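Local coordinates for protein alpha,alpha-trehalose-phosphate synthase (UDP-forming) (Burkholderia xenovorans, PDB 5V0T) that belongs to glycosyltransferase family 20 and has the two-domain GT-B fold, with uridine-5'-diphosphate and 6-O-phosphono-alpha-D-glucopyranose bound at the cleft between the domains, at residues T93-F98 and L278-G283; L105-H110 and A175-R180; V285-A290 and F307-P312; I165-S170 and R201-Y206. All blocks are in the same frame, centred on the assembly; numbering follows the deposited sequence.

Contact 1 (T93-F98 and L278-G283); sequences TLWPAF and LDYSKG. With UDP (uridine-5'-diphosphate), chain I.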
# COMPACT_ATOMS: atom_id res chain seq x y z
N THR A 93 -0.87 -9.16 14.20
CA THR A 93 -0.11 -10.34 13.80
C THR A 93 0.35 -10.25 12.35
O THR A 93 1.56 -10.24 12.09
CB THR A 93 -0.93 -11.62 14.02
OG1 THR A 93 -1.26 -11.74 15.40
CG2 THR A 93 -0.13 -12.84 13.56
N LEU A 94 -0.60 -10.18 11.41
CA LEU A 94 -0.25 -10.32 9.99
C LEU A 94 0.53 -9.11 9.49
O LEU A 94 1.56 -9.27 8.83
CB LEU A 94 -1.51 -10.51 9.14
CG LEU A 94 -2.24 -11.85 9.33
CD1 LEU A 94 -3.48 -11.99 8.43
CD2 LEU A 94 -1.27 -13.01 9.15
N TRP A 95 0.03 -7.90 9.76
CA TRP A 95 0.71 -6.71 9.24
C TRP A 95 2.16 -6.64 9.70
O TRP A 95 3.05 -6.50 8.83
CB TRP A 95 -0.05 -5.44 9.63
CG TRP A 95 0.65 -4.19 9.11
CD1 TRP A 95 1.60 -3.46 9.76
CD2 TRP A 95 0.46 -3.57 7.83
NE1 TRP A 95 2.01 -2.41 8.96
CE2 TRP A 95 1.32 -2.44 7.78
CE3 TRP A 95 -0.38 -3.83 6.74
CZ2 TRP A 95 1.38 -1.59 6.67
CZ3 TRP A 95 -0.33 -2.97 5.63
CH2 TRP A 95 0.56 -1.87 5.60
N PRO A 96 2.49 -6.75 11.00
CA PRO A 96 3.92 -6.71 11.36
C PRO A 96 4.71 -7.87 10.80
O PRO A 96 5.85 -7.67 10.35
CB PRO A 96 3.89 -6.70 12.90
CG PRO A 96 2.54 -7.20 13.28
CD PRO A 96 1.62 -6.78 12.18
N ALA A 97 4.14 -9.08 10.77
CA ALA A 97 4.89 -10.25 10.33
C ALA A 97 5.24 -10.15 8.85
O ALA A 97 6.38 -10.43 8.45
CB ALA A 97 4.10 -11.53 10.60
N PHE A 98 4.27 -9.76 8.02
CA PHE A 98 4.46 -9.68 6.58
C PHE A 98 5.32 -8.48 6.19
O PHE A 98 5.86 -8.46 5.08
CB PHE A 98 3.11 -9.59 5.86
CG PHE A 98 2.36 -10.90 5.75
CD1 PHE A 98 2.26 -11.77 6.84
CD2 PHE A 98 1.72 -11.24 4.57
CE1 PHE A 98 1.57 -12.97 6.74
CE2 PHE A 98 1.02 -12.44 4.46
CZ PHE A 98 0.94 -13.30 5.55
N LEU A 278 1.30 7.16 9.04
CA LEU A 278 2.35 7.08 10.07
C LEU A 278 2.38 5.64 10.61
O LEU A 278 1.96 5.33 11.73
CB LEU A 278 2.15 8.13 11.16
CG LEU A 278 3.46 8.65 11.80
CD1 LEU A 278 3.22 9.80 12.77
CD2 LEU A 278 4.21 7.51 12.54
N ASP A 279 2.91 4.77 9.77
CA ASP A 279 3.04 3.35 10.02
C ASP A 279 4.52 3.02 10.26
O ASP A 279 5.40 3.61 9.64
CB ASP A 279 2.49 2.59 8.80
CG ASP A 279 2.22 1.13 9.08
OD1 ASP A 279 3.14 0.39 9.51
OD2 ASP A 279 1.06 0.71 8.88
N TYR A 280 4.80 2.07 11.17
CA TYR A 280 6.19 1.68 11.36
C TYR A 280 6.80 1.03 10.12
O TYR A 280 8.03 0.98 9.98
CB TYR A 280 6.33 0.75 12.58
CG TYR A 280 5.33 -0.39 12.64
CD1 TYR A 280 5.45 -1.49 11.82
CD2 TYR A 280 4.26 -0.34 13.53
CE1 TYR A 280 4.54 -2.55 11.90
CE2 TYR A 280 3.34 -1.37 13.60
CZ TYR A 280 3.49 -2.47 12.79
OH TYR A 280 2.57 -3.49 12.89
N SER A 281 5.98 0.56 9.18
CA SER A 281 6.52 0.01 7.94
C SER A 281 7.18 1.06 7.05
O SER A 281 7.93 0.70 6.14
CB SER A 281 5.41 -0.68 7.14
OG SER A 281 4.50 0.32 6.67
N LYS A 282 6.91 2.35 7.28
CA LYS A 282 7.29 3.39 6.32
C LYS A 282 8.70 3.96 6.55
O LYS A 282 9.13 4.84 5.79
CB LYS A 282 6.25 4.51 6.35
CG LYS A 282 4.83 4.00 5.98
CD LYS A 282 4.72 3.69 4.49
CE LYS A 282 3.30 3.18 4.12
NZ LYS A 282 3.18 2.77 2.67
N GLY A 283 9.42 3.45 7.53
CA GLY A 283 10.79 3.88 7.79
C GLY A 283 10.95 5.36 8.04
O GLY A 283 11.95 5.96 7.62
N1 UDP I . -3.22 9.34 0.40
C2 UDP I . -4.27 10.24 0.42
N3 UDP I . -4.22 11.17 1.42
C4 UDP I . -3.24 11.30 2.38
C5 UDP I . -2.17 10.34 2.29
C6 UDP I . -2.19 9.42 1.31
O2 UDP I . -5.19 10.21 -0.37
O4 UDP I . -3.33 12.20 3.22
C1' UDP I . -3.22 8.33 -0.66
C2' UDP I . -2.02 8.42 -1.60
O2' UDP I . -2.28 9.37 -2.62
C3' UDP I . -1.95 6.98 -2.12
C4' UDP I . -2.39 6.16 -0.90
O4' UDP I . -3.14 7.06 -0.06
O3' UDP I . -2.85 6.74 -3.20
C5' UDP I . -1.27 5.54 -0.11
O5' UDP I . -0.91 4.31 -0.77
PA UDP I . 0.54 3.70 -0.63
O1A UDP I . 1.61 4.76 -0.84
O2A UDP I . 0.61 2.53 -1.54
O3A UDP I . 0.66 3.24 0.88
PB UDP I . -0.31 2.57 1.93
O1B UDP I . -1.22 1.68 1.07
O2B UDP I . 0.64 1.68 2.76
O3B UDP I . -1.04 3.58 2.73

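Contact 2 (L105-H110 and A175-R180); sequences LQYDRH and AVPPHR. With FMT (formic acid), chain U.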
# COMPACT_ATOMS: atom_id res chain seq x y z
N LEU A 105 5.22 -8.32 16.20
CA LEU A 105 4.16 -9.31 16.15
C LEU A 105 3.65 -9.65 17.55
O LEU A 105 4.43 -9.91 18.47
CB LEU A 105 4.69 -10.57 15.45
CG LEU A 105 3.72 -11.67 15.00
CD1 LEU A 105 4.43 -12.57 14.02
CD2 LEU A 105 3.25 -12.50 16.18
N GLN A 106 2.34 -9.59 17.71
CA GLN A 106 1.68 -10.19 18.85
C GLN A 106 0.73 -11.25 18.33
O GLN A 106 0.23 -11.15 17.20
CB GLN A 106 0.93 -9.15 19.67
CG GLN A 106 1.84 -8.19 20.40
CD GLN A 106 1.09 -7.01 20.97
OE1 GLN A 106 -0.10 -6.83 20.71
NE2 GLN A 106 1.78 -6.19 21.76
N TYR A 107 0.52 -12.30 19.12
CA TYR A 107 -0.35 -13.38 18.70
C TYR A 107 -1.27 -13.73 19.86
O TYR A 107 -0.80 -13.87 20.99
CB TYR A 107 0.44 -14.62 18.26
CG TYR A 107 -0.46 -15.79 17.95
CD1 TYR A 107 -1.30 -15.76 16.85
CD2 TYR A 107 -0.46 -16.93 18.76
CE1 TYR A 107 -2.12 -16.82 16.55
CE2 TYR A 107 -1.29 -18.01 18.46
CZ TYR A 107 -2.11 -17.94 17.35
OH TYR A 107 -2.94 -18.98 17.02
N ASP A 108 -2.56 -13.86 19.57
CA ASP A 108 -3.51 -14.34 20.57
C ASP A 108 -4.44 -15.34 19.89
O ASP A 108 -5.09 -15.00 18.90
CB ASP A 108 -4.29 -13.17 21.19
CG ASP A 108 -5.33 -13.62 22.21
OD1 ASP A 108 -6.14 -14.50 21.90
OD2 ASP A 108 -5.35 -13.10 23.34
N ARG A 109 -4.47 -16.56 20.41
CA ARG A 109 -5.28 -17.63 19.84
C ARG A 109 -6.74 -17.20 19.69
O ARG A 109 -7.38 -17.50 18.68
CB ARG A 109 -5.20 -18.86 20.74
CG ARG A 109 -4.72 -20.11 20.08
CD ARG A 109 -4.75 -21.23 21.10
NE ARG A 109 -3.48 -21.96 21.14
CZ ARG A 109 -3.11 -22.75 22.14
NH1 ARG A 109 -1.94 -23.38 22.08
NH2 ARG A 109 -3.90 -22.91 23.20
N HIS A 110 -7.27 -16.53 20.71
CA HIS A 110 -8.66 -16.08 20.69
C HIS A 110 -8.90 -15.04 19.60
O HIS A 110 -9.97 -15.01 18.97
CB HIS A 110 -9.01 -15.50 22.07
CG HIS A 110 -10.45 -15.63 22.44
ND1 HIS A 110 -11.04 -16.84 22.75
CD2 HIS A 110 -11.42 -14.69 22.56
CE1 HIS A 110 -12.31 -16.64 23.04
NE2 HIS A 110 -12.57 -15.35 22.93
N ALA A 175 7.12 -17.35 11.83
CA ALA A 175 6.85 -16.70 13.10
C ALA A 175 5.36 -16.56 13.39
O ALA A 175 4.98 -16.40 14.55
CB ALA A 175 7.50 -15.31 13.14
N VAL A 176 4.51 -16.60 12.37
CA VAL A 176 3.06 -16.55 12.56
C VAL A 176 2.63 -17.96 12.95
O VAL A 176 2.70 -18.86 12.11
CB VAL A 176 2.34 -16.07 11.29
CG1 VAL A 176 0.83 -16.05 11.48
CG2 VAL A 176 2.84 -14.69 10.87
N PRO A 177 2.21 -18.21 14.19
CA PRO A 177 2.00 -19.60 14.63
C PRO A 177 1.04 -20.35 13.73
O PRO A 177 1.34 -21.49 13.34
CB PRO A 177 1.48 -19.43 16.07
CG PRO A 177 2.20 -18.19 16.54
CD PRO A 177 2.09 -17.27 15.32
N PRO A 178 -0.12 -19.76 13.29
CA PRO A 178 -0.99 -20.50 12.36
C PRO A 178 -0.61 -20.36 10.88
O PRO A 178 -1.50 -20.37 10.02
CB PRO A 178 -2.38 -19.92 12.63
CG PRO A 178 -2.10 -18.52 13.03
CD PRO A 178 -0.80 -18.53 13.78
N HIS A 179 0.68 -20.26 10.57
CA HIS A 179 1.11 -20.09 9.17
C HIS A 179 0.55 -21.18 8.26
O HIS A 179 0.14 -20.90 7.13
CB HIS A 179 2.65 -20.04 9.08
CG HIS A 179 3.33 -21.22 9.71
ND1 HIS A 179 3.53 -22.41 9.05
CD2 HIS A 179 3.87 -21.39 10.95
CE1 HIS A 179 4.15 -23.27 9.85
NE2 HIS A 179 4.36 -22.67 11.01
N ARG A 180 0.50 -22.43 8.74
CA ARG A 180 0.06 -23.52 7.88
C ARG A 180 -1.42 -23.41 7.55
O ARG A 180 -1.83 -23.66 6.41
CB ARG A 180 0.36 -24.87 8.53
CG ARG A 180 -0.08 -26.08 7.70
CD ARG A 180 0.33 -27.39 8.35
NE ARG A 180 -0.12 -28.55 7.58
CZ ARG A 180 0.60 -29.17 6.64
NH1 ARG A 180 0.09 -30.22 6.01
NH2 ARG A 180 1.82 -28.74 6.34
C FMT U . 2.86 -12.93 21.29
O1 FMT U . 1.98 -12.15 21.70
O2 FMT U . 4.00 -13.03 21.77

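Contact 3 (V285-A290 and F307-P312); sequences VERFRA and FLQIAP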
# COMPACT_ATOMS: atom_id res chain seq x y z
N VAL A 285 11.47 7.14 10.88
CA VAL A 285 12.58 7.57 11.74
C VAL A 285 13.88 7.59 10.95
O VAL A 285 14.64 8.56 11.01
CB VAL A 285 12.69 6.67 12.99
CG1 VAL A 285 14.02 6.95 13.75
CG2 VAL A 285 11.50 6.92 13.92
N GLU A 286 14.14 6.53 10.17
CA GLU A 286 15.37 6.50 9.37
C GLU A 286 15.37 7.63 8.35
O GLU A 286 16.41 8.24 8.08
CB GLU A 286 15.51 5.15 8.65
CG GLU A 286 15.76 3.95 9.58
CD GLU A 286 14.49 3.39 10.19
OE1 GLU A 286 13.40 3.96 9.97
OE2 GLU A 286 14.58 2.37 10.90
N ARG A 287 14.21 7.89 7.76
CA ARG A 287 14.05 8.96 6.79
C ARG A 287 14.39 10.32 7.39
O ARG A 287 15.09 11.14 6.78
CB ARG A 287 12.61 8.94 6.28
CG ARG A 287 12.31 9.92 5.24
CD ARG A 287 10.92 9.80 4.72
NE ARG A 287 10.53 8.43 4.37
CZ ARG A 287 9.30 8.14 3.98
NH1 ARG A 287 8.43 9.13 3.91
NH2 ARG A 287 8.94 6.89 3.67
N PHE A 288 13.88 10.59 8.59
CA PHE A 288 14.20 11.85 9.27
C PHE A 288 15.69 11.92 9.61
O PHE A 288 16.32 12.97 9.45
CB PHE A 288 13.36 12.01 10.55
CG PHE A 288 11.93 12.49 10.32
CD1 PHE A 288 11.23 12.16 9.16
CD2 PHE A 288 11.29 13.27 11.28
CE1 PHE A 288 9.91 12.58 8.97
CE2 PHE A 288 9.98 13.71 11.10
CZ PHE A 288 9.28 13.36 9.93
N ARG A 289 16.26 10.81 10.07
CA ARG A 289 17.68 10.80 10.43
C ARG A 289 18.58 11.05 9.22
O ARG A 289 19.66 11.65 9.37
CB ARG A 289 18.03 9.47 11.11
CG ARG A 289 17.38 9.36 12.48
CD ARG A 289 17.71 8.09 13.25
NE ARG A 289 17.06 8.18 14.56
CZ ARG A 289 17.12 7.25 15.51
NH1 ARG A 289 17.80 6.14 15.32
NH2 ARG A 289 16.48 7.46 16.65
N ALA A 290 18.18 10.61 8.03
CA ALA A 290 19.02 10.87 6.87
C ALA A 290 18.90 12.32 6.40
O ALA A 290 19.88 12.88 5.88
CB ALA A 290 18.66 9.91 5.74
N PHE A 307 11.81 19.96 4.42
CA PHE A 307 11.31 18.60 4.28
C PHE A 307 9.87 18.60 4.79
O PHE A 307 9.63 18.79 5.99
CB PHE A 307 12.23 17.63 5.04
CG PHE A 307 11.72 16.21 5.13
CD1 PHE A 307 10.81 15.69 4.22
CD2 PHE A 307 12.19 15.37 6.15
CE1 PHE A 307 10.34 14.38 4.33
CE2 PHE A 307 11.73 14.05 6.27
CZ PHE A 307 10.82 13.55 5.35
N LEU A 308 8.93 18.47 3.87
CA LEU A 308 7.52 18.33 4.19
C LEU A 308 7.19 16.84 4.34
O LEU A 308 7.27 16.08 3.37
CB LEU A 308 6.67 18.98 3.10
CG LEU A 308 5.15 18.77 3.22
CD1 LEU A 308 4.59 19.40 4.49
CD2 LEU A 308 4.43 19.29 1.97
N GLN A 309 6.82 16.42 5.56
CA GLN A 309 6.35 15.06 5.81
C GLN A 309 4.87 15.15 6.18
O GLN A 309 4.53 15.59 7.29
CB GLN A 309 7.13 14.36 6.92
CG GLN A 309 6.51 13.00 7.31
CD GLN A 309 6.76 11.93 6.25
OE1 GLN A 309 7.90 11.60 5.99
NE2 GLN A 309 5.69 11.39 5.65
N ILE A 310 4.01 14.75 5.27
CA ILE A 310 2.60 14.57 5.58
C ILE A 310 2.43 13.14 6.06
O ILE A 310 2.78 12.18 5.35
CB ILE A 310 1.72 14.88 4.36
CG1 ILE A 310 1.85 16.36 4.00
CG2 ILE A 310 0.25 14.53 4.64
CD1 ILE A 310 1.02 16.81 2.77
N ALA A 311 1.97 12.98 7.30
CA ALA A 311 1.95 11.66 7.95
C ALA A 311 0.61 11.47 8.64
O ALA A 311 0.49 11.64 9.86
CB ALA A 311 3.10 11.53 8.95
N PRO A 312 -0.43 11.10 7.89
CA PRO A 312 -1.77 11.05 8.49
C PRO A 312 -1.87 9.96 9.54
O PRO A 312 -1.17 8.93 9.47
CB PRO A 312 -2.69 10.74 7.28
CG PRO A 312 -1.83 10.50 6.14
CD PRO A 312 -0.48 11.05 6.42

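Contact 4 (I165-S170 and R201-Y206); sequences IPFPAS and RAFCDY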
# COMPACT_ATOMS: atom_id res chain seq x y z
N ILE A 165 0.09 -6.35 0.32
CA ILE A 165 1.28 -6.19 1.15
C ILE A 165 2.31 -7.24 0.71
O ILE A 165 1.97 -8.13 -0.09
CB ILE A 165 0.91 -6.32 2.64
CG1 ILE A 165 0.44 -7.75 2.96
CG2 ILE A 165 -0.16 -5.27 3.00
CD1 ILE A 165 0.21 -7.97 4.46
N PRO A 166 3.56 -7.17 1.16
CA PRO A 166 4.54 -8.17 0.71
C PRO A 166 4.13 -9.56 1.18
O PRO A 166 3.44 -9.72 2.19
CB PRO A 166 5.84 -7.72 1.39
CG PRO A 166 5.61 -6.31 1.80
CD PRO A 166 4.16 -6.20 2.08
N PHE A 167 4.53 -10.59 0.42
CA PHE A 167 4.50 -11.93 1.00
C PHE A 167 5.88 -12.23 1.58
O PHE A 167 6.86 -12.26 0.82
CB PHE A 167 4.12 -13.00 -0.02
CG PHE A 167 3.71 -14.30 0.62
CD1 PHE A 167 4.67 -15.22 1.04
CD2 PHE A 167 2.37 -14.57 0.89
CE1 PHE A 167 4.29 -16.41 1.65
CE2 PHE A 167 1.99 -15.76 1.50
CZ PHE A 167 2.95 -16.67 1.88
N PRO A 168 6.01 -12.46 2.88
CA PRO A 168 7.34 -12.55 3.49
C PRO A 168 8.02 -13.86 3.15
O PRO A 168 7.38 -14.88 2.86
CB PRO A 168 7.05 -12.46 4.99
CG PRO A 168 5.69 -13.11 5.11
CD PRO A 168 4.94 -12.58 3.89
N ALA A 169 9.36 -13.82 3.19
CA ALA A 169 10.17 -15.02 3.10
C ALA A 169 9.59 -16.11 3.99
O ALA A 169 9.08 -15.84 5.08
CB ALA A 169 11.61 -14.69 3.52
N SER A 170 9.65 -17.36 3.52
CA SER A 170 9.04 -18.44 4.28
C SER A 170 9.56 -18.49 5.72
O SER A 170 8.79 -18.76 6.65
CB SER A 170 9.25 -19.79 3.58
OG SER A 170 10.63 -20.13 3.53
N ARG A 201 7.87 -15.68 -5.31
CA ARG A 201 8.93 -16.62 -4.97
C ARG A 201 8.84 -17.05 -3.51
O ARG A 201 9.03 -18.23 -3.18
CB ARG A 201 10.29 -16.00 -5.28
CG ARG A 201 11.48 -16.96 -5.19
CD ARG A 201 12.74 -16.36 -5.82
NE ARG A 201 13.24 -15.20 -5.08
CZ ARG A 201 13.35 -13.97 -5.60
NH1 ARG A 201 12.99 -13.76 -6.86
NH2 ARG A 201 13.81 -12.97 -4.87
N ALA A 202 8.55 -16.09 -2.60
CA ALA A 202 8.44 -16.42 -1.19
C ALA A 202 7.28 -17.37 -0.93
O ALA A 202 7.41 -18.32 -0.15
CB ALA A 202 8.29 -15.15 -0.35
N PHE A 203 6.14 -17.11 -1.58
CA PHE A 203 5.01 -18.04 -1.48
C PHE A 203 5.41 -19.43 -1.94
O PHE A 203 5.16 -20.43 -1.24
CB PHE A 203 3.82 -17.52 -2.29
CG PHE A 203 2.67 -18.49 -2.39
CD1 PHE A 203 1.81 -18.68 -1.32
CD2 PHE A 203 2.48 -19.24 -3.54
CE1 PHE A 203 0.75 -19.59 -1.41
CE2 PHE A 203 1.43 -20.17 -3.65
CZ PHE A 203 0.57 -20.34 -2.57
N CYS A 204 6.04 -19.53 -3.12
CA CYS A 204 6.42 -20.85 -3.63
C CYS A 204 7.46 -21.52 -2.74
O CYS A 204 7.43 -22.75 -2.58
CB CYS A 204 6.95 -20.74 -5.06
SG CYS A 204 5.71 -20.17 -6.23
N ASP A 205 8.36 -20.74 -2.16
CA ASP A 205 9.35 -21.29 -1.23
C ASP A 205 8.66 -21.95 -0.03
O ASP A 205 9.06 -23.04 0.40
CB ASP A 205 10.29 -20.18 -0.77
CG ASP A 205 11.53 -20.71 -0.06
OD1 ASP A 205 12.19 -21.61 -0.61
OD2 ASP A 205 11.85 -20.20 1.03
N TYR A 206 7.63 -21.31 0.52
CA TYR A 206 6.87 -21.95 1.60
C TYR A 206 6.19 -23.22 1.12
O TYR A 206 6.27 -24.27 1.77
CB TYR A 206 5.84 -20.97 2.18
CG TYR A 206 5.09 -21.56 3.37
CD1 TYR A 206 4.00 -22.41 3.18
CD2 TYR A 206 5.48 -21.27 4.67
CE1 TYR A 206 3.33 -22.97 4.26
CE2 TYR A 206 4.80 -21.81 5.75
CZ TYR A 206 3.72 -22.66 5.54
OH TYR A 206 3.05 -23.22 6.61
O HOH W 1 11.47 -17.50 1.29

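Contact 1 (T93-F98 and L278-G283)
Trp95 and Asp279 meet tip to tip where the two domains face each other, joined by one indole N-H. Trp95 NE1 donates to Asp279 OD1 at 3.1 Å, with an N-H...O angle of 146°. The bond reaches OD1 on its syn side. The indole and carboxylate planes are turned 47° apart. On its anti side the same oxygen takes the backbone N-H of Ser281 at 2.9 Å, which makes an Asx turn. Asp279 OD1 is thus gripped by two donors, one from each segment. Its other oxygen, OD2, is hydrogen-bonded to Tyr321 OH and forms a salt bridge with Arg277. Tyr280 slides past Trp95 in the opposite direction. Its OH lies at the indole edge, 3.3 Å from Trp95 CD1, and also 3.5 Å from Pro96 CB. In the GT-B fold two Rossmann-like domains face each other across a cleft. Helix 79-98 belongs to the first, and the loop after strand 270-275 to the second. Trp95 lines the pocket of 6-O-phosphono-alpha-D-glucopyranose, and Arg315 makes a cation-pi contact with it. Further along the loop, Lys282 NZ donates to uridine-5'-diphosphate O2B at 2.8 Å and O3A at 3.1 Å, and it forms a salt bridge with Asp376.

Contact 2 (L105-H110 and A175-R180)
A type I turn from Val176 to His179, leading into helix 179-186, packs its two prolines against Tyr107, just ahead of helix 109-126. Pro177 lies over one face of the Tyr107 ring. Its CG is 3.9 Å from the ring centroid and 19° off the normal, a CH-pi contact displaced toward the rim near Tyr107 CD2. Pro178 reaches the ring tip to tip, with Pro178 CD 3.5 Å from Tyr107 CE1. With CG anti to the backbone N (chi1 175°), the Tyr107 ring starts out toward the two prolines. The turn is closed by His179 N bonding to Val176 O at 2.9 Å, and Pro178 is the N-cap of the helix that follows. On the other segment Asp108 is the N-cap, and its OD1 accepts a weak capping bond from His110 N and is also bonded to Asp111 N. Both helices belong to the first Rossmann-like domain. Leu105 adds a second apolar patch: its CD1 lies 4.1 Å from Val176 CG2 and 4.2 Å from Ala175 CB. Leu105 and Val176 both also touch Ala97 of helix 79-98. No hydrogen bond joins the two segments. A formic acid, probably from the crystallisation liquor, accepts from Tyr107 N through O1 at 3.0 Å.

Contact 3 (V285-A290 and F307-P312)
Phe288 and Phe307 make an offset edge-to-face pair. The edge of Phe307 points at the face of Phe288, with centroids 5.3 Å apart and planes at 75°. The closest atoms are Phe288 CD1 and Phe307 CE2, at 3.5 Å. Apolar contacts extend this pair. Arg287 crosses Phe307 at about a right angle, and its CD lies 3.8 Å from Phe307 CZ. Gln309 CG sits at the rim of the Phe288 ring, in its plane, 3.8 Å from Phe288 CZ.

The polar link is slight. The Gln309 chain bends at chi2 (74°), which sets its CD on the Arg287 side. Arg287 NH1 donates weakly to Gln309 OE1 at 3.3 Å. Both side chains have a stronger shared partner in Asp276 OD1, which takes a salt bridge from Arg287 NH1 and a hydrogen bond from Gln309 NE2. Gln309 NE2 also donates to Ile310 O at 3.0 Å, from above the carbonyl plane.

Segments 285-290 and 307-310 run antiparallel, their axes 11.2 Å apart at the closest. They are parts of the helix and second strand of the beta-alpha-beta unit 270-275, 284-297, 305-310. Strand 305-310 lies between strands 270-275 and 347-350 of the six-stranded parallel sheet, while Phe288 also packs on helix 319-339.

Contact 4 (I165-S170 and R201-Y206)
Ala202, on helix 197-209, pushes its methyl against the loop at Phe167 and Pro168. Its CB lies 3.3 Å from Pro168 O and 3.4 Å from Phe167 O, and it also sits near the edge of the Phe167 ring. The next residue, Phe203, covers a face of that ring. Phe203 CB stands over its centre, 4.1 Å from the centroid and 11° off the normal, a CH-pi contact. The Phe203 ring then turns its own edge toward the same Phe167 ring. The two planes are nearly perpendicular at 88°, with centroids 5.7 Å apart. Phe167 CG is anti to its backbone N (chi1 -164°), which sends the ring toward helix 197-209. Phe194 and Leu186 touch both rings, so the pair belongs to a larger apolar cluster. In the first Rossmann-like domain the loop follows strand 159-162, and helix 197-209 follows the neighbouring parallel strand 191-194. The loop ends at Ala169, the N-cap of short helix 170-173.

Asp205 meets the start of that helix. Ser170 OG donates to Asp205 OD2 at 2.8 Å, from above the carboxylate plane. A water accepts from Ser170 N at 2.9 Å and donates to Asp205 OD2 at 2.7 Å. One carboxylate oxygen thus holds both the hydroxyl and, through the water, the backbone N-H of Ser170. At Tyr206 the backbone comes close, with CA 3.8 Å from Ser170 CB, which lies at the edge of the tyrosine ring. Tyr206 OH bonds to His179 ND1.

Contact 1 spans the cleft between the two GT-B domains. Contacts 2 and 4 lie in the first domain and contact 3 in the second. Along the chain, contacts 2 and 4 are nested within the loop closed by contact 1, and their segments alternate; contact 3 comes last. The centre of contact 1 is about 15 Å from that of contact 2 and about 16 Å from those of contacts 3 and 4. Contacts 2 and 3 are about 31 Å apart, centre to centre. Helix 79-98 touches both contacts 2 and 4. A probable hydrogen bond between Leu278 N and Pro312 O joins contacts 1 and 3. Contact 1 therefore joins the two domains beside the bound ligands.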